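PDB 2E4T: endoglucanase from Clostridium thermocellum, which hydrolyses internal beta-1,4-glucosidic bonds of cellulose and xyloglucan, this chain being the glycoside hydrolase family 44 part of a larger multidomain cellulase. Local coordinates for residues T203-I208 and A244-T249; F228-Y233 and D278-H283; A236-L241 and Y254-D259; Y261-K266 and E347-G352. All coordinates share one frame; numbering follows the deposited sequence. Where two conformers were deposited one is given.

Contact 1. Residues T203-I208 and A244-T249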
# COMPACT_ATOMS: atom_id res chain seq x y z
N THR A 203 -8.90 -22.41 3.35
CA THR A 203 -9.13 -22.54 4.77
C THR A 203 -8.15 -21.67 5.56
O THR A 203 -7.03 -21.38 5.11
CB THR A 203 -9.04 -24.02 5.21
OG1 THR A 203 -7.71 -24.48 4.97
CG2 THR A 203 -10.07 -24.89 4.51
N ALA A 204 -8.59 -21.27 6.75
CA ALA A 204 -7.68 -20.59 7.65
C ALA A 204 -6.44 -21.48 7.95
O ALA A 204 -5.30 -20.97 7.98
CB ALA A 204 -8.41 -20.22 8.94
N LYS A 205 -6.66 -22.77 8.17
CA LYS A 205 -5.53 -23.66 8.46
C LYS A 205 -4.55 -23.72 7.28
O LYS A 205 -3.33 -23.68 7.50
CB LYS A 205 -6.01 -25.07 8.80
CG LYS A 205 -6.64 -25.15 10.19
CD LYS A 205 -7.02 -26.60 10.55
CE LYS A 205 -7.98 -27.30 9.60
NZ LYS A 205 -9.29 -26.61 9.46
N GLU A 206 -5.04 -23.84 6.04
CA GLU A 206 -4.12 -23.90 4.92
C GLU A 206 -3.34 -22.59 4.82
O GLU A 206 -2.13 -22.59 4.54
CB GLU A 206 -4.90 -24.15 3.60
CG GLU A 206 -4.00 -24.10 2.37
CD GLU A 206 -4.62 -24.31 1.01
OE1 GLU A 206 -5.36 -25.29 0.80
OE2 GLU A 206 -4.43 -23.41 0.17
N LEU A 207 -4.04 -21.45 4.98
CA LEU A 207 -3.33 -20.18 4.81
C LEU A 207 -2.20 -20.05 5.84
O LEU A 207 -1.09 -19.61 5.48
CB LEU A 207 -4.32 -19.00 4.88
CG LEU A 207 -3.70 -17.66 4.59
CD1 LEU A 207 -2.96 -17.61 3.26
CD2 LEU A 207 -4.80 -16.60 4.61
N ILE A 208 -2.47 -20.40 7.10
CA ILE A 208 -1.36 -20.33 8.09
C ILE A 208 -0.25 -21.28 7.74
O ILE A 208 0.94 -20.91 7.80
CB ILE A 208 -1.89 -20.61 9.54
CG1 ILE A 208 -2.87 -19.57 9.99
CG2 ILE A 208 -0.74 -20.76 10.50
CD1 ILE A 208 -2.43 -18.22 9.95
N ALA A 244 -14.52 -18.40 5.45
CA ALA A 244 -13.68 -19.57 5.17
C ALA A 244 -14.34 -20.81 5.76
O ALA A 244 -14.94 -20.78 6.84
CB ALA A 244 -12.30 -19.37 5.77
N PRO A 245 -14.19 -21.97 5.09
CA PRO A 245 -14.95 -23.15 5.52
C PRO A 245 -14.66 -23.66 6.91
O PRO A 245 -15.52 -24.35 7.48
CB PRO A 245 -14.64 -24.20 4.43
CG PRO A 245 -14.00 -23.55 3.34
CD PRO A 245 -13.59 -22.19 3.76
N ASP A 246 -13.48 -23.38 7.44
CA ASP A 246 -13.09 -23.81 8.78
C ASP A 246 -13.14 -22.67 9.80
O ASP A 246 -12.71 -22.87 10.94
CB ASP A 246 -11.72 -24.48 8.82
CG ASP A 246 -10.60 -23.55 8.36
OD1 ASP A 246 -10.89 -22.47 7.80
OD2 ASP A 246 -9.41 -23.97 8.57
N TRP A 247 -13.72 -21.50 9.44
CA TRP A 247 -13.67 -20.38 10.37
C TRP A 247 -14.53 -20.60 11.61
O TRP A 247 -14.21 -20.09 12.69
CB TRP A 247 -14.00 -19.06 9.64
CG TRP A 247 -13.87 -17.87 10.50
CD1 TRP A 247 -14.87 -16.99 10.77
CD2 TRP A 247 -12.70 -17.39 11.22
NE1 TRP A 247 -14.41 -15.98 11.60
CE2 TRP A 247 -13.10 -16.23 11.92
CE3 TRP A 247 -11.37 -17.82 11.34
CZ2 TRP A 247 -12.24 -15.51 12.75
CZ3 TRP A 247 -10.51 -17.10 12.17
CH2 TRP A 247 -10.95 -15.98 12.88
N GLY A 248 -15.59 -21.40 11.50
CA GLY A 248 -16.44 -21.67 12.68
C GLY A 248 -15.68 -22.39 13.77
O GLY A 248 -16.06 -22.28 14.95
N THR A 249 -14.68 -23.20 13.42
CA THR A 249 -13.86 -23.88 14.41
C THR A 249 -12.60 -23.09 14.69
O THR A 249 -12.28 -22.79 15.86
CB THR A 249 -13.53 -25.31 13.97
OG1 THR A 249 -13.10 -25.34 12.63
CG2 THR A 249 -14.77 -26.18 14.12
O HOH W 1 -10.55 -26.48 12.08

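Contact 2. Residues F228-Y233 and D278-H283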
# COMPACT_ATOMS: atom_id res chain seq x y z
N PHE A 228 5.48 -10.15 4.18
CA PHE A 228 4.21 -9.45 4.20
C PHE A 228 3.07 -10.46 3.97
O PHE A 228 3.16 -11.29 3.05
CB PHE A 228 4.13 -8.45 3.01
CG PHE A 228 4.99 -7.22 3.12
CD1 PHE A 228 6.37 -7.30 3.23
CD2 PHE A 228 4.39 -5.96 3.06
CE1 PHE A 228 7.15 -6.15 3.28
CE2 PHE A 228 5.18 -4.81 3.10
CZ PHE A 228 6.57 -4.91 3.22
N GLY A 229 2.01 -10.35 4.76
CA GLY A 229 0.82 -11.13 4.49
C GLY A 229 -0.30 -10.64 5.38
O GLY A 229 -0.06 -9.90 6.35
N PRO A 230 -1.55 -11.03 5.06
CA PRO A 230 -1.93 -11.97 4.01
C PRO A 230 -2.34 -11.36 2.67
O PRO A 230 -2.82 -12.09 1.80
CB PRO A 230 -3.09 -12.81 4.65
CG PRO A 230 -3.44 -12.11 5.96
CD PRO A 230 -2.70 -10.75 5.94
N ALA A 231 -2.20 -10.02 2.52
CA ALA A 231 -2.61 -9.34 1.27
C ALA A 231 -4.12 -9.54 1.05
O ALA A 231 -4.59 -9.82 -0.06
CB ALA A 231 -1.79 -9.76 0.07
N LEU A 232 -4.89 -9.35 2.13
CA LEU A 232 -6.34 -9.58 2.09
C LEU A 232 -7.05 -8.55 1.24
O LEU A 232 -6.72 -7.33 1.28
CB LEU A 232 -6.90 -9.57 3.52
CG LEU A 232 -6.35 -10.62 4.45
CD1 LEU A 232 -6.96 -10.43 5.84
CD2 LEU A 232 -6.62 -12.04 3.95
N TYR A 233 -8.09 -8.99 0.51
CA TYR A 233 -8.64 -8.12 -0.50
C TYR A 233 -9.48 -6.96 0.07
O TYR A 233 -9.65 -5.91 -0.59
CB TYR A 233 -9.52 -8.90 -1.51
CG TYR A 233 -10.94 -9.15 -1.07
CD1 TYR A 233 -11.94 -8.25 -1.40
CD2 TYR A 233 -11.27 -10.28 -0.36
CE1 TYR A 233 -13.28 -8.45 -1.01
CE2 TYR A 233 -12.59 -10.49 0.05
CZ TYR A 233 -13.57 -9.58 -0.29
OH TYR A 233 -14.90 -9.74 0.06
N ASP A 278 6.59 -10.09 9.24
CA ASP A 278 7.11 -8.76 9.51
C ASP A 278 6.05 -7.68 9.37
O ASP A 278 6.07 -6.68 10.12
CB ASP A 278 8.30 -8.45 8.61
CG ASP A 278 9.44 -9.39 8.92
OD1 ASP A 278 10.16 -9.11 9.91
OD2 ASP A 278 9.59 -10.40 8.19
N VAL A 279 5.15 -7.85 8.40
CA VAL A 279 4.22 -6.80 8.03
C VAL A 279 2.84 -7.40 7.76
O VAL A 279 2.70 -8.26 6.89
CB VAL A 279 4.69 -6.02 6.78
CG1 VAL A 279 3.83 -4.80 6.59
CG2 VAL A 279 6.17 -5.64 6.87
N LEU A 280 1.85 -6.96 8.54
CA LEU A 280 0.44 -7.26 8.27
C LEU A 280 0.03 -6.42 7.06
O LEU A 280 0.17 -5.20 7.10
CB LEU A 280 -0.39 -6.92 9.50
CG LEU A 280 -1.88 -7.20 9.34
CD1 LEU A 280 -2.15 -8.70 9.30
CD2 LEU A 280 -2.67 -6.57 10.50
N ASP A 281 -0.45 -7.10 6.02
CA ASP A 281 -0.63 -6.49 4.68
C ASP A 281 -2.07 -6.67 4.26
O ASP A 281 -2.57 -7.83 4.19
CB ASP A 281 0.31 -7.33 3.73
CG ASP A 281 0.20 -7.01 2.28
OD1 ASP A 281 -0.84 -6.43 1.86
OD2 ASP A 281 1.19 -7.32 1.56
N VAL A 282 -2.77 -5.56 4.02
CA VAL A 282 -4.15 -5.63 3.59
C VAL A 282 -4.36 -4.65 2.40
O VAL A 282 -3.59 -3.71 2.18
CB VAL A 282 -5.16 -5.29 4.72
CG1 VAL A 282 -5.06 -6.30 5.85
CG2 VAL A 282 -4.93 -3.84 5.23
N HIS A 283 -5.45 -4.93 1.67
CA HIS A 283 -5.93 -4.06 0.60
C HIS A 283 -7.18 -3.35 1.12
O HIS A 283 -8.04 -3.98 1.75
CB HIS A 283 -6.28 -4.86 -0.63
CG HIS A 283 -5.11 -5.61 -1.18
ND1 HIS A 283 -3.80 -5.52 -0.82
CD2 HIS A 283 -5.16 -6.57 -2.16
CE1 HIS A 283 -3.09 -6.38 -1.60
NE2 HIS A 283 -3.91 -7.04 -2.40

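Contact 3. Residues A236-L241 and Y254-D259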
# COMPACT_ATOMS: atom_id res chain seq x y z
N ALA A 236 -14.38 -8.13 4.29
CA ALA A 236 -14.92 -9.46 4.60
C ALA A 236 -13.82 -10.51 4.77
O ALA A 236 -13.99 -11.48 5.52
CB ALA A 236 -15.93 -9.92 3.55
N ALA A 237 -12.69 -10.34 4.07
CA ALA A 237 -11.55 -11.21 4.32
C ALA A 237 -10.87 -10.91 5.66
O ALA A 237 -10.43 -11.83 6.36
CB ALA A 237 -10.55 -11.14 3.17
N TYR A 238 -10.78 -9.61 6.02
CA TYR A 238 -10.26 -9.27 7.36
C TYR A 238 -11.10 -9.96 8.43
O TYR A 238 -10.58 -10.39 9.47
CB TYR A 238 -10.36 -7.76 7.67
CG TYR A 238 -9.67 -6.76 6.77
CD1 TYR A 238 -9.13 -7.03 5.52
CD2 TYR A 238 -9.67 -5.42 7.21
CE1 TYR A 238 -8.67 -6.01 4.71
CE2 TYR A 238 -9.19 -4.40 6.41
CZ TYR A 238 -8.70 -4.67 5.15
OH TYR A 238 -8.28 -3.62 4.38
N GLU A 239 -12.43 -9.99 8.22
CA GLU A 239 -13.29 -10.46 9.30
C GLU A 239 -13.33 -11.98 9.40
O GLU A 239 -13.20 -12.54 10.50
CB GLU A 239 -14.71 -9.89 9.16
CG GLU A 239 -15.47 -10.05 10.46
CD GLU A 239 -16.90 -9.63 10.45
OE1 GLU A 239 -17.39 -9.05 9.49
OE2 GLU A 239 -17.58 -9.88 11.50
N THR A 240 -13.53 -12.68 8.28
CA THR A 240 -13.82 -14.11 8.30
C THR A 240 -13.07 -14.87 7.19
O THR A 240 -13.41 -16.05 6.92
CB THR A 240 -15.34 -14.37 8.08
OG1 THR A 240 -15.66 -13.95 6.75
CG2 THR A 240 -16.20 -13.66 9.11
N LEU A 241 -12.07 -14.25 6.55
CA LEU A 241 -11.39 -14.88 5.43
C LEU A 241 -12.44 -15.32 4.39
O LEU A 241 -12.38 -16.38 3.79
CB LEU A 241 -10.44 -15.98 5.88
CG LEU A 241 -9.40 -16.44 4.84
CD1 LEU A 241 -8.40 -15.33 4.53
CD2 LEU A 241 -8.66 -17.67 5.38
N TYR A 254 -11.87 -15.63 18.64
CA TYR A 254 -11.24 -14.53 17.94
C TYR A 254 -12.31 -13.57 17.41
O TYR A 254 -13.29 -13.99 16.78
CB TYR A 254 -10.42 -15.04 16.76
CG TYR A 254 -9.21 -15.83 17.18
CD1 TYR A 254 -8.05 -15.18 17.62
CD2 TYR A 254 -9.19 -17.21 17.15
CE1 TYR A 254 -6.90 -15.89 17.94
CE2 TYR A 254 -8.09 -17.94 17.51
CZ TYR A 254 -6.94 -17.30 17.87
OH TYR A 254 -5.85 -18.04 18.20
N ARG A 255 -12.06 -12.28 17.60
CA ARG A 255 -12.98 -11.26 17.20
C ARG A 255 -13.10 -11.18 15.65
O ARG A 255 -14.15 -10.78 15.12
CB ARG A 255 -12.54 -9.88 17.79
CG ARG A 255 -13.62 -8.81 17.80
CD ARG A 255 -13.17 -7.62 18.59
NE ARG A 255 -12.16 -6.78 17.90
CZ ARG A 255 -12.36 -5.61 17.31
NH1 ARG A 255 -13.59 -5.09 17.19
NH2 ARG A 255 -11.31 -4.93 16.86
N TRP A 256 -11.98 -11.43 14.98
CA TRP A 256 -11.92 -11.41 13.51
C TRP A 256 -10.70 -12.20 13.08
O TRP A 256 -9.77 -12.48 13.90
CB TRP A 256 -11.95 -10.02 12.89
CG TRP A 256 -10.93 -9.01 13.28
CD1 TRP A 256 -10.08 -8.99 14.39
CD2 TRP A 256 -10.71 -7.76 12.61
NE1 TRP A 256 -9.37 -7.80 14.42
CE2 TRP A 256 -9.73 -7.04 13.34
CE3 TRP A 256 -11.26 -7.19 11.46
CZ2 TRP A 256 -9.32 -5.77 12.96
CZ3 TRP A 256 -10.86 -5.93 11.09
CH2 TRP A 256 -9.89 -5.23 11.84
N PHE A 257 -10.66 -12.54 11.80
CA PHE A 257 -9.56 -13.29 11.20
C PHE A 257 -8.23 -12.56 11.39
O PHE A 257 -7.19 -13.24 11.60
CB PHE A 257 -9.83 -13.62 9.73
CG PHE A 257 -8.67 -14.33 9.12
CD1 PHE A 257 -8.44 -15.67 9.34
CD2 PHE A 257 -7.78 -13.62 8.31
CE1 PHE A 257 -7.31 -16.31 8.84
CE2 PHE A 257 -6.64 -14.24 7.80
CZ PHE A 257 -6.40 -15.59 8.06
N ILE A 258 -8.20 -11.23 11.35
CA ILE A 258 -6.93 -10.53 11.60
C ILE A 258 -6.27 -11.00 12.87
O ILE A 258 -5.05 -11.25 12.92
CB ILE A 258 -7.22 -9.00 11.72
CG1 ILE A 258 -7.75 -8.41 10.39
CG2 ILE A 258 -6.01 -8.25 12.24
CD1 ILE A 258 -6.77 -8.44 9.24
N ASP A 259 -7.06 -11.15 13.96
CA ASP A 259 -6.46 -11.59 15.25
C ASP A 259 -5.94 -13.01 15.18
O ASP A 259 -4.88 -13.32 15.75
CB ASP A 259 -7.52 -11.51 16.35
CG ASP A 259 -7.88 -10.07 16.73
OD1 ASP A 259 -7.10 -9.15 16.40
OD2 ASP A 259 -8.93 -9.92 17.42
O HOH W 2 -16.42 -11.53 13.59

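Contact 4. Residues Y261-K266 and E347-G352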
# COMPACT_ATOMS: atom_id res chain seq x y z
N TYR A 261 -4.87 -14.56 12.48
CA TYR A 261 -3.64 -14.59 11.67
C TYR A 261 -2.46 -14.12 12.47
O TYR A 261 -1.39 -14.75 12.49
CB TYR A 261 -3.87 -13.69 10.42
CG TYR A 261 -2.74 -13.69 9.47
CD1 TYR A 261 -2.55 -14.75 8.59
CD2 TYR A 261 -1.84 -12.61 9.40
CE1 TYR A 261 -1.52 -14.76 7.66
CE2 TYR A 261 -0.81 -12.62 8.46
CZ TYR A 261 -0.67 -13.64 7.58
OH TYR A 261 0.33 -13.56 6.63
N LEU A 262 -2.62 -12.99 13.17
CA LEU A 262 -1.50 -12.47 13.98
C LEU A 262 -1.11 -13.49 15.07
O LEU A 262 0.08 -13.73 15.29
CB LEU A 262 -1.92 -11.13 14.62
CG LEU A 262 -2.03 -9.98 13.62
CD1 LEU A 262 -2.83 -8.86 14.27
CD2 LEU A 262 -0.65 -9.50 13.17
N ASP A 263 -2.11 -14.04 15.77
CA ASP A 263 -1.84 -14.93 16.88
C ASP A 263 -1.12 -16.20 16.37
O ASP A 263 -0.16 -16.68 17.03
CB ASP A 263 -3.15 -15.30 17.57
CG ASP A 263 -2.95 -16.01 18.90
OD1 ASP A 263 -2.11 -15.59 19.70
OD2 ASP A 263 -3.74 -16.92 19.20
N LYS A 264 -1.62 -16.78 15.30
CA LYS A 264 -1.01 -18.00 14.78
C LYS A 264 0.38 -17.75 14.20
O LYS A 264 1.30 -18.61 14.32
CB LYS A 264 -1.93 -18.70 13.78
CG LYS A 264 -3.25 -19.17 14.36
CD LYS A 264 -3.13 -20.04 15.63
CE LYS A 264 -4.51 -20.50 16.11
NZ LYS A 264 -4.40 -21.19 17.45
N MET A 265 0.58 -16.59 13.54
CA MET A 265 1.94 -16.30 13.05
C MET A 265 2.90 -16.04 14.24
O MET A 265 4.06 -16.43 14.17
CB MET A 265 1.93 -15.11 12.09
CG MET A 265 1.19 -15.43 10.76
SD MET A 265 1.79 -16.86 9.86
CE MET A 265 3.41 -16.25 9.31
N LYS A 266 2.41 -15.42 15.31
CA LYS A 266 3.25 -15.23 16.50
C LYS A 266 3.59 -16.60 17.11
O LYS A 266 4.73 -16.85 17.48
CB LYS A 266 2.55 -14.35 17.53
CG LYS A 266 3.46 -14.18 18.77
CD LYS A 266 3.15 -13.05 19.66
CE LYS A 266 4.33 -12.82 20.63
NZ LYS A 266 4.43 -13.95 21.57
N GLU A 347 -1.07 -4.90 18.52
CA GLU A 347 -0.57 -4.75 19.90
C GLU A 347 -0.99 -5.93 20.78
O GLU A 347 -0.24 -6.33 21.66
CB GLU A 347 -1.09 -3.43 20.50
CG GLU A 347 -0.49 -2.24 19.86
CD GLU A 347 -1.04 -0.91 20.39
OE1 GLU A 347 -2.17 -0.85 20.96
OE2 GLU A 347 -0.33 0.12 20.22
N LYS A 348 -2.19 -6.46 20.54
CA LYS A 348 -2.70 -7.53 21.38
C LYS A 348 -2.12 -8.89 21.01
O LYS A 348 -1.89 -9.72 21.90
CB LYS A 348 -4.25 -7.58 21.28
CG LYS A 348 -4.97 -6.43 22.02
CD LYS A 348 -6.47 -6.39 21.75
CE LYS A 348 -7.12 -5.36 22.69
NZ LYS A 348 -8.45 -4.96 22.20
N TYR A 349 -1.95 -9.16 19.71
CA TYR A 349 -1.64 -10.51 19.25
C TYR A 349 -0.25 -10.70 18.65
O TYR A 349 0.26 -11.83 18.65
CB TYR A 349 -2.70 -11.00 18.28
CG TYR A 349 -4.01 -11.27 18.97
CD1 TYR A 349 -5.09 -10.40 18.89
CD2 TYR A 349 -4.18 -12.47 19.73
CE1 TYR A 349 -6.28 -10.67 19.56
CE2 TYR A 349 -5.37 -12.72 20.40
CZ TYR A 349 -6.43 -11.83 20.28
OH TYR A 349 -7.58 -12.13 20.94
N TYR A 350 0.40 -9.65 18.11
CA TYR A 350 1.77 -9.84 17.64
C TYR A 350 2.50 -8.50 17.67
O TYR A 350 2.77 -7.86 16.62
CB TYR A 350 1.84 -10.49 16.26
CG TYR A 350 3.19 -11.09 15.90
CD1 TYR A 350 3.31 -11.93 14.80
CD2 TYR A 350 4.31 -10.84 16.68
CE1 TYR A 350 4.52 -12.49 14.47
CE2 TYR A 350 5.53 -11.44 16.38
CZ TYR A 350 5.65 -12.26 15.27
OH TYR A 350 6.86 -12.84 14.94
N PRO A 351 2.83 -8.01 18.87
CA PRO A 351 3.46 -6.70 19.00
C PRO A 351 4.70 -6.60 18.14
O PRO A 351 5.47 -7.56 17.99
CB PRO A 351 3.82 -6.59 20.51
CG PRO A 351 2.96 -7.54 21.18
CD PRO A 351 2.56 -8.63 20.18
N GLY A 352 4.92 -5.40 17.56
CA GLY A 352 6.11 -5.20 16.77
C GLY A 352 5.90 -5.48 15.27
O GLY A 352 6.76 -5.16 14.45
O HOH W 3 -0.34 -13.75 20.47

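Contact 1. Residues T203-I208 and A244-T249
The carboxylate of Asp246 lies across the start of helix 204-221, with Thr203 CB over one of its faces, 3.4 Å from Asp246 OD2, and the first backbone N-H groups of the helix at its edge. An acid from the type I turn 244-247 thus binds the first amides of helix 204-221, on an outer loop region of the TIM-barrel domain. Asp246 OD1 takes the N-H of Ala204 through its syn lone pair, N to OD1 2.8 Å at 153°. Asp246 OD2 uses its own syn lone pair for Lys205 N, 3.0 Å away and straighter at 165°, so the two oxygens hold successive amides and fix the rotation of the group. The anti lone pair of Asp246 OD2 goes to Lys205 NZ, a salt bridge of 2.8 Å. The lysine chain reaches it by bending at chi3 and chi4, both near -60°, and its CG also brushes OD2. Three donors thus grip one carboxylate, and the helix N-terminus and the ammonium would both favour its charged form. Thr203 is the N-cap, and its OG1 accepts from Glu206 N within the first helical turn. Asp246 also precedes a helix, 247-250, but its side chain is spent on the neighbouring helix and makes no capping bond at home. At the outer edge a water accepts from Lys205 NZ at 2.9 Å.

Contact 2. Residues F228-Y233 and D278-H283
Phe228 lays its ring over Val279: Val279 CG2 sits above the ring centre, 3.7 Å from the centroid, in a CH-pi contact, while Val279 CG1 lies near Phe228 CE2. The two residues are paired on neighbouring parallel strands of the TIM barrel, 226-232 and 279-284, whose axes approach to 4.3 Å with an 11° angle between them. Both side chains leave the same face of the sheet. Leu232 and Val282 share the other face, where helix 235-240 touches both and helix 257-272 also packs on Leu232. Gly229 anchors the pairing twice: Gly229 N donates to Val279 O at 3.1 Å and Gly229 O accepts from Asp281 N at 2.8 Å. A cis peptide bond then leads into Pro230, Ala231 takes positive phi, and the register slips by one residue in a beta bulge. Within the bulge Asp281 O faces the N-H groups of both Ala231 and Leu232, each a weak bond, before His283 N restores regular pairing with Leu232 O at 2.7 Å. Asp281 CG is anti to the backbone N (chi1 174°), which brings its carboxylate beside strand 226-232. There OD2 lies at the edge of the Phe228 ring, with the ring and carboxylate planes 81° apart, and OD1 bonds to Thr358 on the next strand. His283 NE2 hydrogen-bonds to Asn185, and Ala231 O merely packs over one imidazole face, offset toward the rim.

Contact 3. Residues A236-L241 and Y254-D259
Leu241 and Phe257 form the apolar centre, the leucine packing over one face of the phenyl ring with CB 4.1 Å from the centroid in a CH-pi contact and CD1 3.9 Å from Phe257 CE2. Phe257 CG is anti to the backbone N (chi1 177°), which sets CG, and the ring beyond it, against Leu241. Beside this pair Tyr238 CB rests on Ile258 CG1 at 3.8 Å and on the Trp256 rim atom CZ3 at 3.9 Å, the three side chains pointing the same way. Ile258 CG1 also covers the centre of one indole face. Leu232 and Val282 of the barrel strands lie under this layer. Further out the backbones meet. Ile258 N donates to Tyr238 O at 3.1 Å and Phe257 N to Glu239 O at 2.9 Å. Trp256 is the N-cap of helix 257-272, and its NE1 bonds to Ser345 on helix 338-349. At the polar rim water 2 donates to Glu239 OE2 at 2.9 Å and to Arg255 O at 2.8 Å, while Glu239 OE1 is paired with Lys332. Carbonyls near the end of helix 235-240 are thus satisfied by amides from the first turn of helix 257-272. The helix dipoles meet with opposite signs, which would favour the junction, and Trp256 and Phe257 pack beside these backbone bonds and probably limit their access to water.

Contact 4. Residues Y261-K266 and E347-G352
Helix 257-272 meets the chain just where helix 338-349 ends: Asp263 and Tyr349 have CA atoms 5.0 Å apart, Leu262 and Tyr350 5.6 Å, and Tyr350 is the first residue to leave helical geometry. Both helices belong to the outer layer of the TIM barrel, and the exit from the second leads into strand 354-360. Tyr349 and Tyr350 both start toward helix 257-272 but part on its surface. Tyr350 CG is anti to the backbone N (chi1 -162°), and the ring that follows passes beneath Lys266, whose CB lies over one face in a CH-pi contact, 3.8 Å from the centroid and offset toward the rim. The backbone carries on over the same ring, Lys266 CA standing 3.6 Å from Tyr350 CE1. The rest of the lysine runs past the carbonyl of Tyr349, with Lys266 CD 3.3 Å from Tyr349 O, and its NZ pairs with Asp270. Leu262 fills the angle between the tyrosines, CB against Tyr349 CB at 3.7 Å and CD2 near Tyr350 CB. On the other flank Asp263 CB meets Tyr349 CD2, the carboxylate turned 65° from the ring plane. Water 3 donates to Asp263 OD1 and to Tyr349 O, each at 2.7 Å, and Asp263 OD2 bonds to Tyr254 OH. The join is therefore mainly aromatic and aliphatic packing, with a water linking a carboxylate to a carbonyl near the end of helix 338-349.

Reading from the N terminus, contact 1 opens at 203-208 and closes at 244-249, tying the start of helix 204-221 to the short helix 247-250. Before it closes, contacts 2 and 3 have both opened, so it crosses each of them. Contact 3, joining helices 235-240 and 257-272, is nested within the longer loop that contact 2 closes between two barrel strands; Tyr238 OH reaches His283 O from one to the other. Contact 4 opens after contacts 1 and 3 have closed but before contact 2 does, so it crosses contact 2; its second segment lies on helix 338-349. Helix 257-272 serves contacts 3 and 4, and its Tyr261 packs on Ile208 of contact 1 and Leu280 of contact 2.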